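Side-chain contacts in DUF2020 domain-containing protein (PDB 3V7B), which is of unknown function but carries a DUF2020 domain, an alpha-beta fold grouped with the Mog1p/PsbP-like proteins: residues E79-A82 against I83-V86; A142-A145 against I146-G150. All coordinates share one frame; numbering follows the deposited sequence.

From the N terminus, the chain lays down strands 46-50, 57-61 and 69-75 and then enters helix 79-89, whose first two turns hold contact 1. Strands 96-98, 105-111, 114-121 and 124-130 complete the antiparallel sheet before helix 135-149, whose last turns hold contact 2. Both contacts are local: each joins consecutive residues, closes no loop, and neither encloses nor crosses the other. The centres of contact 1 and contact 2 are 19 Å apart. Both helices pack on strands 114-121 and 124-130, but contact 1 meets Q120, A125 and V127 whereas contact 2 meets Y117, V119, V126 and V128; this alternation places the helices on opposite faces of the sheet.

Contact 1 of 2, residues E79-A82 against I83-V86; sequences EEEA and IRVV
Residues E79-A82 and I83-V86 make a local contact along the first two turns of helix 79-89, in which an i to i+3 salt bridge on the outer side accompanies aliphatic packing one turn apart. In the ion pair, E81 OE2 accepts R84 NH1 at 3.2 Å through its syn lone pair, and the N-H...O angle of 160° shows a fairly straight bond. The two side chains run alongside each other in the same direction. E81 CG stands beside its own backbone N (chi1 -81°) and the chain bends again at chi2, which turns the carboxylate toward the extended arginine. OE2 consequently also touches R84 CD, at 3.4 Å. The carboxylate lies at the edge of the guanidinium, with the two planes 88° apart, so a single oxygen bonds a single nitrogen and no two-pronged pair forms. R84 has a second partner in F12, a cation-pi contact, and the backbone N of E81 is hydrogen-bonded to S78 OG just before the helix. This is the start of the helix that follows strand 69-75 in the antiparallel sheet, where the acidic side chains of E79, E80 and E81 would probably interact favourably with the helix dipole. Around the axis from the ion pair, I83 reaches back one turn: its CG1 lies 3.4 Å from E79 O, and its CD1 meets E79 CG at 3.8 Å. The backbone hydrogen bond beside this pair is short, I83 N to E79 O at 2.8 Å. V85 rests CG2 against E81 O at 3.4 Å. One residue on, V86 N donates to A82 O at 3.2 Å. A82, V85 and V86 are buried: A82 and V86 touch Q120 of strand 114-121, while V85 covers A125 and V127 of strand 124-130.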
ATOM      1  N   GLU A  79      -0.582  18.445  -0.792  1.00 20.99           N
ATOM      2  CA  GLU A  79      -0.996  17.637  -1.952  1.00 20.22           C
ATOM      3  C   GLU A  79       0.202  17.422  -2.861  1.00 20.37           C
ATOM      4  O   GLU A  79       0.415  16.308  -3.376  1.00 17.70           O
ATOM      5  CB  GLU A  79      -2.157  18.316  -2.698  1.00 21.51           C
ATOM      6  CG  GLU A  79      -2.478  17.698  -4.001  1.00 22.14           C
ATOM      7  CD  GLU A  79      -3.823  18.124  -4.520  1.00 23.96           C
ATOM      8  OE1 GLU A  79      -4.011  17.784  -5.678  1.00 25.61           O
ATOM      9  OE2 GLU A  79      -4.638  18.766  -3.781  1.00 25.48           O
ATOM     10  N   GLU A  80       1.015  18.466  -3.017  1.00 20.78           N
ATOM     11  CA  GLU A  80       2.262  18.348  -3.779  1.00 24.25           C
ATOM     12  C   GLU A  80       3.116  17.191  -3.307  1.00 21.03           C
ATOM     13  O   GLU A  80       3.688  16.436  -4.106  1.00 19.30           O
ATOM     14  CB  GLU A  80       3.108  19.632  -3.657  1.00 31.30           C
ATOM     15  CG  GLU A  80       4.343  19.623  -4.550  1.00 36.52           C
ATOM     16  CD  GLU A  80       3.957  19.652  -6.041  1.00 45.51           C
ATOM     17  OE1 GLU A  80       3.473  18.632  -6.588  1.00 55.13           O
ATOM     18  OE2 GLU A  80       4.094  20.723  -6.686  1.00 59.87           O
ATOM     19  N   GLU A  81       3.266  17.106  -1.993  1.00 20.28           N
ATOM     20  CA  GLU A  81       4.052  16.016  -1.435  1.00 21.11           C
ATOM     21  C   GLU A  81       3.348  14.633  -1.606  1.00 18.25           C
ATOM     22  O   GLU A  81       4.022  13.631  -1.774  1.00 15.98           O
ATOM     23  CB  GLU A  81       4.414  16.305   0.032  1.00 23.68           C
ATOM     24  CG  GLU A  81       5.615  17.244   0.173  1.00 26.84           C
ATOM     25  CD  GLU A  81       6.923  16.509  -0.217  1.00 31.87           C
ATOM     26  OE1 GLU A  81       7.161  15.384   0.265  1.00 35.35           O
ATOM     27  OE2 GLU A  81       7.733  17.045  -0.991  1.00 37.28           O
ATOM     28  N   ALA A  82       2.018  14.601  -1.512  1.00 17.38           N
ATOM     29  CA  ALA A  82       1.285  13.362  -1.766  1.00 16.10           C
ATOM     30  C   ALA A  82       1.494  12.940  -3.209  1.00 15.35           C
ATOM     31  O   ALA A  82       1.620  11.781  -3.499  1.00 15.05           O
ATOM     32  CB  ALA A  82      -0.169  13.467  -1.473  1.00 14.99           C
ATOM     33  N   ILE A  83       1.550  13.890  -4.126  1.00 15.38           N
ATOM     34  CA  ILE A  83       1.828  13.560  -5.545  1.00 15.12           C
ATOM     35  C   ILE A  83       3.234  13.017  -5.721  1.00 14.93           C
ATOM     36  O   ILE A  83       3.476  12.135  -6.541  1.00 14.15           O
ATOM     37  CB  ILE A  83       1.546  14.799  -6.493  1.00 15.35           C
ATOM     38  CG1 ILE A  83       0.076  15.139  -6.524  1.00 16.15           C
ATOM     39  CG2 ILE A  83       2.059  14.544  -7.899  1.00 15.69           C
ATOM     40  CD1 ILE A  83      -0.318  16.581  -6.966  1.00 15.69           C
ATOM     41  N   ARG A  84       4.189  13.531  -4.966  1.00 15.77           N
ATOM     42  CA  ARG A  84       5.583  13.075  -5.047  1.00 15.23           C
ATOM     43  C   ARG A  84       5.693  11.607  -4.650  1.00 14.59           C
ATOM     44  O   ARG A  84       6.398  10.802  -5.299  1.00 14.48           O
ATOM     45  CB  ARG A  84       6.411  13.966  -4.119  1.00 16.61           C
ATOM     46  CG  ARG A  84       7.905  13.755  -4.215  1.00 17.52           C
ATOM     47  CD  ARG A  84       8.634  14.714  -3.281  1.00 20.14           C
ATOM     48  NE  ARG A  84      10.052  14.564  -3.435  1.00 21.47           N
ATOM     49  CZ  ARG A  84      10.962  15.045  -2.588  1.00 22.72           C
ATOM     50  NH1 ARG A  84      10.610  15.750  -1.511  1.00 23.18           N
ATOM     51  NH2 ARG A  84      12.226  14.837  -2.843  1.00 23.12           N
ATOM     52  N   VAL A  85       4.977  11.230  -3.610  1.00 14.87           N
ATOM     53  CA  VAL A  85       4.862   9.817  -3.156  1.00 13.18           C
ATOM     54  C   VAL A  85       4.303   8.938  -4.289  1.00 13.56           C
ATOM     55  O   VAL A  85       4.899   7.933  -4.691  1.00 12.89           O
ATOM     56  CB  VAL A  85       3.925   9.664  -1.928  1.00 13.55           C
ATOM     57  CG1 VAL A  85       3.749   8.180  -1.554  1.00 12.98           C
ATOM     58  CG2 VAL A  85       4.509  10.431  -0.717  1.00 12.58           C
ATOM     59  N   VAL A  86       3.176   9.356  -4.830  1.00 13.78           N
ATOM     60  CA  VAL A  86       2.532   8.599  -5.855  1.00 14.68           C
ATOM     61  C   VAL A  86       3.440   8.444  -7.112  1.00 14.65           C
ATOM     62  O   VAL A  86       3.553   7.362  -7.655  1.00 15.72           O
ATOM     63  CB  VAL A  86       1.156   9.193  -6.191  1.00 14.96           C
ATOM     64  CG1 VAL A  86       0.616   8.567  -7.459  1.00 14.40           C
ATOM     65  CG2 VAL A  86       0.136   9.020  -5.047  1.00 13.96           C
TER

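Contact 2 of 2, residues A142-A145 against I146-G150; sequences AKEA and IARLG
R148 N donates to E144 O at 2.8 Å with an N-H...O angle of 169°, a nearly straight i to i+4 bond that brings these two residues' side chains together on one side of helix 135-149. Their charged ends meet only loosely: E144 OE2 stands 4.0 Å from R148 NH1, a long salt bridge. The closer touch is to the arginine's aliphatic stem, with OE2 3.1 Å from R148 CG. R148 folds at chi2 and chi3, bringing the edge of its guanidinium toward OE2 with the planes 70° apart. The helix ends here in a Schellman motif. G150 leaves helical geometry with phi 70°, and its N bonds back to A147 O at 3.2 Å. In the last turn, L149 N reaches A145 O at 2.8 Å, and L149 CG leans on the same oxygen at 3.4 Å. On the buried side, I146 CG1 passes A142 O at 3.3 Å, and the two residues pack on the sheet: A142 against Y117 and V128, I146 against V119 and V126, with P101 and W104 beside I146.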
ATOM      1  N   ALA A 142      -6.130  -1.581  -2.441  1.00 11.97           N
ATOM      2  CA  ALA A 142      -6.155  -0.128  -2.207  1.00 13.19           C
ATOM      3  C   ALA A 142      -7.557   0.363  -2.004  1.00 13.62           C
ATOM      4  O   ALA A 142      -7.829   1.156  -1.079  1.00 13.55           O
ATOM      5  CB  ALA A 142      -5.516   0.634  -3.331  1.00 13.15           C
ATOM      6  N   LYS A 143      -8.466  -0.042  -2.869  1.00 14.51           N
ATOM      7  CA  LYS A 143      -9.869   0.344  -2.749  0.50 15.39           C
ATOM      8  C   LYS A 143     -10.495  -0.079  -1.435  1.00 14.73           C
ATOM      9  O   LYS A 143     -11.210   0.689  -0.813  1.00 12.84           O
ATOM     10  CB  LYS A 143     -10.658  -0.212  -3.924  0.50 17.11           C
ATOM     11  CG  LYS A 143     -10.281   0.479  -5.220  0.50 18.25           C
ATOM     12  CD  LYS A 143     -11.054  -0.114  -6.417  0.50 20.08           C
ATOM     13  CE  LYS A 143     -12.394   0.581  -6.589  0.50 21.76           C
ATOM     14  NZ  LYS A 143     -13.502  -0.276  -6.113  0.50 23.33           N
ATOM     15  N   GLU A 144     -10.177  -1.286  -0.996  1.00 15.29           N
ATOM     16  CA  GLU A 144     -10.706  -1.799   0.240  1.00 14.67           C
ATOM     17  C   GLU A 144     -10.185  -1.045   1.428  1.00 14.74           C
ATOM     18  O   GLU A 144     -10.978  -0.689   2.326  1.00 14.22           O
ATOM     19  CB  GLU A 144     -10.395  -3.286   0.378  1.00 16.25           C
ATOM     20  CG  GLU A 144     -10.925  -3.989   1.636  1.00 18.34           C
ATOM     21  CD  GLU A 144     -12.431  -3.829   1.884  1.00 19.90           C
ATOM     22  OE1 GLU A 144     -13.200  -3.571   0.936  1.00 20.18           O
ATOM     23  OE2 GLU A 144     -12.826  -3.943   3.076  1.00 23.62           O
ATOM     24  N   ALA A 145      -8.886  -0.734   1.432  1.00 12.79           N
ATOM     25  CA  ALA A 145      -8.287   0.046   2.539  1.00 11.79           C
ATOM     26  C   ALA A 145      -8.935   1.418   2.587  1.00 11.58           C
ATOM     27  O   ALA A 145      -9.367   1.876   3.658  1.00 11.98           O
ATOM     28  CB  ALA A 145      -6.731   0.164   2.356  1.00 10.99           C
ATOM     29  N   ILE A 146      -9.044   2.076   1.427  1.00 11.36           N
ATOM     30  CA  ILE A 146      -9.675   3.369   1.369  1.00 12.46           C
ATOM     31  C   ILE A 146     -11.128   3.326   1.905  1.00 13.63           C
ATOM     32  O   ILE A 146     -11.521   4.212   2.639  1.00 12.71           O
ATOM     33  CB  ILE A 146      -9.609   3.957  -0.053  1.00 12.48           C
ATOM     34  CG1 ILE A 146      -8.136   4.370  -0.389  1.00 13.39           C
ATOM     35  CG2 ILE A 146     -10.615   5.141  -0.167  1.00 13.49           C
ATOM     36  CD1 ILE A 146      -7.874   4.648  -1.885  1.00 13.01           C
ATOM     37  N   ALA A 147     -11.919   2.335   1.454  1.00 13.32           N
ATOM     38  CA  ALA A 147     -13.268   2.180   2.000  1.00 14.62           C
ATOM     39  C   ALA A 147     -13.268   1.949   3.539  1.00 15.46           C
ATOM     40  O   ALA A 147     -13.996   2.574   4.294  1.00 17.82           O
ATOM     41  CB  ALA A 147     -13.936   1.015   1.264  1.00 14.27           C
ATOM     42  N   ARG A 148     -12.464   1.017   4.014  1.00 16.07           N
ATOM     43  CA  ARG A 148     -12.426   0.709   5.446  1.00 17.02           C
ATOM     44  C   ARG A 148     -11.961   1.882   6.295  1.00 17.12           C
ATOM     45  O   ARG A 148     -12.413   2.036   7.422  1.00 14.98           O
ATOM     46  CB  ARG A 148     -11.585  -0.535   5.731  1.00 18.97           C
ATOM     47  CG  ARG A 148     -12.245  -1.829   5.305  1.00 20.95           C
ATOM     48  CD  ARG A 148     -13.303  -2.206   6.332  1.00 24.45           C
ATOM     49  NE  ARG A 148     -12.706  -2.581   7.604  1.00 26.53           N
ATOM     50  CZ  ARG A 148     -12.216  -3.806   7.847  1.00 30.67           C
ATOM     51  NH1 ARG A 148     -12.288  -4.782   6.941  1.00 36.82           N
ATOM     52  NH2 ARG A 148     -11.683  -4.083   9.014  1.00 33.90           N
ATOM     53  N   LEU A 149     -11.048   2.681   5.776  1.00 15.46           N
ATOM     54  CA  LEU A 149     -10.591   3.857   6.553  1.00 16.38           C
ATOM     55  C   LEU A 149     -11.474   5.102   6.422  1.00 18.13           C
ATOM     56  O   LEU A 149     -11.257   6.081   7.097  1.00 19.14           O
ATOM     57  CB  LEU A 149      -9.133   4.210   6.127  1.00 14.45           C
ATOM     58  CG  LEU A 149      -8.145   3.142   6.586  1.00 14.67           C
ATOM     59  CD1 LEU A 149      -6.837   3.203   5.721  1.00 14.25           C
ATOM     60  CD2 LEU A 149      -7.905   3.227   8.088  1.00 14.83           C
ATOM     61  N   GLY A 150     -12.456   5.092   5.528  1.00 19.10           N
ATOM     62  CA  GLY A 150     -13.302   6.247   5.352  1.00 20.31           C
ATOM     63  C   GLY A 150     -12.556   7.419   4.710  1.00 21.56           C
ATOM     64  O   GLY A 150     -12.886   8.543   4.991  1.00 22.44           O
TER